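Local coordinates for putative TetR-family transcriptional regulator (Syntrophomonas wolfei subsp. wolfei, PDB 3LWJ), which probably binds DNA as a regulator of transcription of the TetR family, at residues N10-C20 and S42-F53. Residues are numbered along the deposited sequence; the frame is centred on the assembly and turned at random.
Sequences NKERRQKILTC and SEVGTGTFYNYF
Ile17 packs its two branches against different parts of 42-53, CG2 on Phe49 and Phe53, CD1 on Val44 and Tyr52. Chi1 of -60° sets CG1 opposite the carbonyl carbon and leaves CG2 pointing away from the backbone N, and the branches diverge: CG2 meets the edge of the Phe49 ring, 3.5 Å from Phe49 CE1, whereas CD1 reaches Val44 CG2 at 3.8 Å and Tyr52 CD2 at 4.0 Å. Leu18 CD2 extends the apolar patch to Phe53 CZ, and Ile38 and Ile59, from helices 35-42 and 56-79, enlarge the same core.

Tyr52 is a knob in a hole made by Asn10, Arg13, Arg14 and Ile17. Its OH lies 3.3 Å from Arg13 CD, near the guanidinium plane, and the two flat groups are turned 75° apart. Cutting Tyr52 back to an alanine is likely to open a gap in that hole, with Arg13 CB and CD losing the hydroxyl and Ile17 CD1 losing the ring.

Polar contacts gather at the other end. The extended Lys16 chain lets NZ donate a hydrogen bond to Ser42 O at 2.6 Å from above the carbonyl plane, and form a salt bridge with Glu43 OE1 whose hydrogen bond, at 3.3 Å, is weak. Ser42 OG, by contrast, is buried against Ile17 CG1 without a polar partner.

The axes of 10-20 and 46-52 cross at -97°, the first helix packing on the helix-turn-helix as in the three-helix TetR DNA-binding domain, in which 46-52, the second helix of the predicted motif, is probably the recognition helix.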
loop_
_atom_site.group_PDB
_atom_site.type_symbol
_atom_site.label_atom_id
_atom_site.label_comp_id
_atom_site.label_asym_id
_atom_site.label_seq_id
_atom_site.Cartn_x
_atom_site.Cartn_y
_atom_site.Cartn_z
ATOM N N ASN A 10 12.588 -5.450 -33.634
ATOM C CA ASN A 10 13.036 -5.468 -32.243
ATOM C C ASN A 10 11.847 -5.241 -31.303
ATOM O O ASN A 10 11.796 -5.838 -30.226
ATOM C CB ASN A 10 14.078 -4.368 -31.968
ATOM C CG ASN A 10 15.433 -4.661 -32.584
ATOM O OD1 ASN A 10 15.643 -4.451 -33.777
ATOM N ND2 ASN A 10 16.372 -5.115 -31.760
ATOM N N LYS A 11 10.918 -4.370 -31.722
ATOM C CA LYS A 11 9.691 -4.061 -30.971
ATOM C C LYS A 11 8.792 -5.283 -30.780
ATOM O O LYS A 11 8.387 -5.579 -29.660
ATOM C CB LYS A 11 8.890 -2.954 -31.674
ATOM N N GLU A 12 8.482 -5.975 -31.880
ATOM C CA GLU A 12 7.649 -7.195 -31.855
ATOM C C GLU A 12 8.173 -8.250 -30.895
ATOM O O GLU A 12 7.438 -8.747 -30.044
ATOM C CB GLU A 12 7.582 -7.833 -33.245
ATOM C CG GLU A 12 6.394 -7.392 -34.075
ATOM C CD GLU A 12 6.720 -7.245 -35.550
ATOM O OE1 GLU A 12 7.832 -7.627 -35.976
ATOM O OE2 GLU A 12 5.861 -6.726 -36.293
ATOM N N ARG A 13 9.444 -8.601 -31.070
ATOM C CA ARG A 13 10.104 -9.592 -30.227
ATOM C C ARG A 13 10.194 -9.216 -28.761
ATOM O O ARG A 13 9.917 -10.061 -27.911
ATOM C CB ARG A 13 11.516 -9.812 -30.689
ATOM C CG ARG A 13 11.618 -10.605 -31.910
ATOM C CD ARG A 13 13.066 -10.712 -32.196
ATOM N NE ARG A 13 13.348 -11.527 -33.348
ATOM C CZ ARG A 13 14.576 -11.784 -33.767
ATOM N NH1 ARG A 13 15.639 -11.298 -33.134
ATOM N NH2 ARG A 13 14.734 -12.535 -34.825
ATOM N N ARG A 14 10.651 -7.988 -28.476
ATOM C CA ARG A 14 10.657 -7.457 -27.106
ATOM C C ARG A 14 9.261 -7.629 -26.511
ATOM O O ARG A 14 9.100 -8.147 -25.404
ATOM C CB ARG A 14 11.073 -5.974 -27.084
ATOM C CG ARG A 14 11.287 -5.362 -25.682
ATOM C CD ARG A 14 11.398 -3.839 -25.761
ATOM N NE ARG A 14 11.307 -3.154 -24.469
ATOM C CZ ARG A 14 10.206 -2.603 -23.939
ATOM N NH1 ARG A 14 9.028 -2.620 -24.539
ATOM N NH2 ARG A 14 10.291 -2.002 -22.767
ATOM N N GLN A 15 8.254 -7.212 -27.272
ATOM C CA GLN A 15 6.859 -7.353 -26.855
ATOM C C GLN A 15 6.408 -8.802 -26.658
ATOM O O GLN A 15 5.634 -9.097 -25.737
ATOM C CB GLN A 15 5.903 -6.698 -27.868
ATOM C CG GLN A 15 4.469 -6.558 -27.323
ATOM C CD GLN A 15 4.447 -5.765 -26.052
ATOM O OE1 GLN A 15 5.010 -4.675 -26.002
ATOM N NE2 GLN A 15 3.844 -6.318 -24.994
ATOM N N LYS A 16 6.822 -9.700 -27.542
ATOM C CA LYS A 16 6.406 -11.079 -27.373
ATOM C C LYS A 16 6.943 -11.604 -26.047
ATOM O O LYS A 16 6.226 -12.296 -25.333
ATOM C CB LYS A 16 6.877 -11.981 -28.519
ATOM C CG LYS A 16 6.071 -13.285 -28.568
ATOM C CD LYS A 16 6.631 -14.315 -29.527
ATOM C CE LYS A 16 5.744 -15.562 -29.532
ATOM N NZ LYS A 16 6.450 -16.762 -30.055
ATOM N N ILE A 17 8.202 -11.291 -25.726
ATOM C CA ILE A 17 8.831 -11.828 -24.496
ATOM C C ILE A 17 8.096 -11.276 -23.248
ATOM O O ILE A 17 7.818 -12.022 -22.311
ATOM C CB ILE A 17 10.367 -11.566 -24.425
ATOM C CG1 ILE A 17 11.110 -12.207 -25.607
ATOM C CG2 ILE A 17 10.957 -12.136 -23.150
ATOM C CD1 ILE A 17 12.505 -11.600 -25.856
ATOM N N LEU A 18 7.756 -9.985 -23.280
ATOM C CA LEU A 18 7.013 -9.331 -22.191
ATOM C C LEU A 18 5.601 -9.899 -21.993
ATOM O O LEU A 18 5.195 -10.138 -20.862
ATOM C CB LEU A 18 6.963 -7.810 -22.402
ATOM C CG LEU A 18 8.314 -7.079 -22.444
ATOM C CD1 LEU A 18 8.117 -5.595 -22.741
ATOM C CD2 LEU A 18 9.130 -7.279 -21.152
ATOM N N THR A 19 4.853 -10.135 -23.070
ATOM C CA THR A 19 3.489 -10.681 -22.931
ATOM C C THR A 19 3.540 -12.087 -22.337
ATOM O O THR A 19 2.815 -12.385 -21.367
ATOM C CB THR A 19 2.710 -10.723 -24.275
ATOM O OG1 THR A 19 2.958 -9.522 -25.010
ATOM C CG2 THR A 19 1.204 -10.848 -24.016
ATOM N N CYS A 20 4.412 -12.930 -22.898
ATOM C CA CYS A 20 4.605 -14.306 -22.395
ATOM C C CYS A 20 5.047 -14.356 -20.925
ATOM O O CYS A 20 4.617 -15.229 -20.170
ATOM C CB CYS A 20 5.639 -15.072 -23.238
ATOM S SG CYS A 20 5.144 -15.374 -24.949
ATOM N N SER A 42 8.214 -18.131 -25.266
ATOM C CA SER A 42 8.447 -17.025 -26.201
ATOM C C SER A 42 8.949 -17.513 -27.575
ATOM O O SER A 42 8.644 -16.899 -28.598
ATOM C CB SER A 42 9.456 -16.049 -25.612
ATOM O OG SER A 42 9.225 -14.742 -26.090
ATOM N N GLU A 43 9.728 -18.602 -27.570
ATOM C CA GLU A 43 10.339 -19.203 -28.776
ATOM C C GLU A 43 11.354 -18.338 -29.519
ATOM O O GLU A 43 11.707 -18.665 -30.640
ATOM C CB GLU A 43 9.271 -19.666 -29.776
ATOM C CG GLU A 43 8.557 -20.950 -29.392
ATOM C CD GLU A 43 7.182 -21.038 -30.023
ATOM O OE1 GLU A 43 6.440 -20.039 -29.943
ATOM O OE2 GLU A 43 6.840 -22.090 -30.603
ATOM N N VAL A 44 11.834 -17.252 -28.914
ATOM C CA VAL A 44 12.808 -16.379 -29.594
ATOM C C VAL A 44 14.250 -16.942 -29.614
ATOM O O VAL A 44 15.107 -16.416 -30.329
ATOM C CB VAL A 44 12.815 -14.939 -29.010
ATOM C CG1 VAL A 44 11.430 -14.277 -29.183
ATOM C CG2 VAL A 44 13.263 -14.946 -27.543
ATOM N N GLY A 45 14.504 -18.010 -28.850
ATOM C CA GLY A 45 15.850 -18.608 -28.740
ATOM C C GLY A 45 16.598 -18.036 -27.540
ATOM O O GLY A 45 16.371 -16.881 -27.140
ATOM N N THR A 46 17.482 -18.835 -26.947
ATOM C CA THR A 46 18.193 -18.410 -25.730
ATOM C C THR A 46 19.097 -17.193 -26.011
ATOM O O THR A 46 19.064 -16.205 -25.258
ATOM C CB THR A 46 19.028 -19.573 -25.098
ATOM O OG1 THR A 46 19.980 -20.065 -26.053
ATOM C CG2 THR A 46 18.116 -20.721 -24.639
ATOM N N GLY A 47 19.866 -17.276 -27.108
ATOM C CA GLY A 47 20.772 -16.206 -27.561
ATOM C C GLY A 47 20.130 -14.850 -27.868
ATOM O O GLY A 47 20.673 -13.814 -27.474
ATOM N N THR A 48 18.994 -14.846 -28.576
ATOM C CA THR A 48 18.250 -13.599 -28.879
ATOM C C THR A 48 17.603 -12.991 -27.630
ATOM O O THR A 48 17.606 -11.767 -27.444
ATOM C CB THR A 48 17.110 -13.823 -29.893
ATOM O OG1 THR A 48 17.594 -14.589 -31.001
ATOM C CG2 THR A 48 16.561 -12.485 -30.382
ATOM N N PHE A 49 17.017 -13.850 -26.800
ATOM C CA PHE A 49 16.477 -13.416 -25.511
ATOM C C PHE A 49 17.473 -12.503 -24.768
ATOM O O PHE A 49 17.089 -11.447 -24.245
ATOM C CB PHE A 49 16.130 -14.627 -24.636
ATOM C CG PHE A 49 15.625 -14.256 -23.273
ATOM C CD1 PHE A 49 14.276 -14.007 -23.070
ATOM C CD2 PHE A 49 16.507 -14.135 -22.199
ATOM C CE1 PHE A 49 13.806 -13.652 -21.817
ATOM C CE2 PHE A 49 16.045 -13.776 -20.928
ATOM C CZ PHE A 49 14.689 -13.532 -20.738
ATOM N N TYR A 50 18.743 -12.918 -24.735
ATOM C CA TYR A 50 19.793 -12.179 -24.020
ATOM C C TYR A 50 20.252 -10.864 -24.685
ATOM O O TYR A 50 20.950 -10.058 -24.048
ATOM C CB TYR A 50 20.999 -13.082 -23.763
ATOM C CG TYR A 50 20.789 -14.084 -22.650
ATOM C CD1 TYR A 50 20.664 -13.665 -21.326
ATOM C CD2 TYR A 50 20.754 -15.452 -22.916
ATOM C CE1 TYR A 50 20.485 -14.581 -20.305
ATOM C CE2 TYR A 50 20.582 -16.374 -21.898
ATOM C CZ TYR A 50 20.448 -15.934 -20.600
ATOM O OH TYR A 50 20.278 -16.851 -19.596
ATOM N N ASN A 51 19.864 -10.645 -25.943
ATOM C CA ASN A 51 20.035 -9.339 -26.578
ATOM C C ASN A 51 19.143 -8.307 -25.910
ATOM O O ASN A 51 19.454 -7.123 -25.956
ATOM C CB ASN A 51 19.737 -9.388 -28.092
ATOM C CG ASN A 51 20.808 -10.132 -28.888
ATOM O OD1 ASN A 51 21.961 -10.241 -28.464
ATOM N ND2 ASN A 51 20.428 -10.630 -30.063
ATOM N N TYR A 52 18.050 -8.767 -25.285
ATOM C CA TYR A 52 17.064 -7.898 -24.604
ATOM C C TYR A 52 17.135 -7.927 -23.054
ATOM O O TYR A 52 17.051 -6.872 -22.403
ATOM C CB TYR A 52 15.625 -8.272 -25.039
ATOM C CG TYR A 52 15.391 -8.265 -26.539
ATOM C CD1 TYR A 52 14.997 -7.099 -27.209
ATOM C CD2 TYR A 52 15.563 -9.429 -27.285
ATOM C CE1 TYR A 52 14.793 -7.101 -28.586
ATOM C CE2 TYR A 52 15.367 -9.444 -28.653
ATOM C CZ TYR A 52 14.984 -8.282 -29.299
ATOM O OH TYR A 52 14.785 -8.328 -30.653
ATOM N N PHE A 53 17.263 -9.131 -22.479
ATOM C CA PHE A 53 17.150 -9.327 -21.021
ATOM C C PHE A 53 18.183 -10.312 -20.469
ATOM O O PHE A 53 18.506 -11.331 -21.104
ATOM C CB PHE A 53 15.743 -9.821 -20.636
ATOM C CG PHE A 53 14.621 -9.029 -21.266
ATOM C CD1 PHE A 53 14.386 -7.713 -20.886
ATOM C CD2 PHE A 53 13.799 -9.603 -22.234
ATOM C CE1 PHE A 53 13.346 -6.992 -21.464
ATOM C CE2 PHE A 53 12.766 -8.882 -22.826
ATOM C CZ PHE A 53 12.532 -7.574 -22.436
#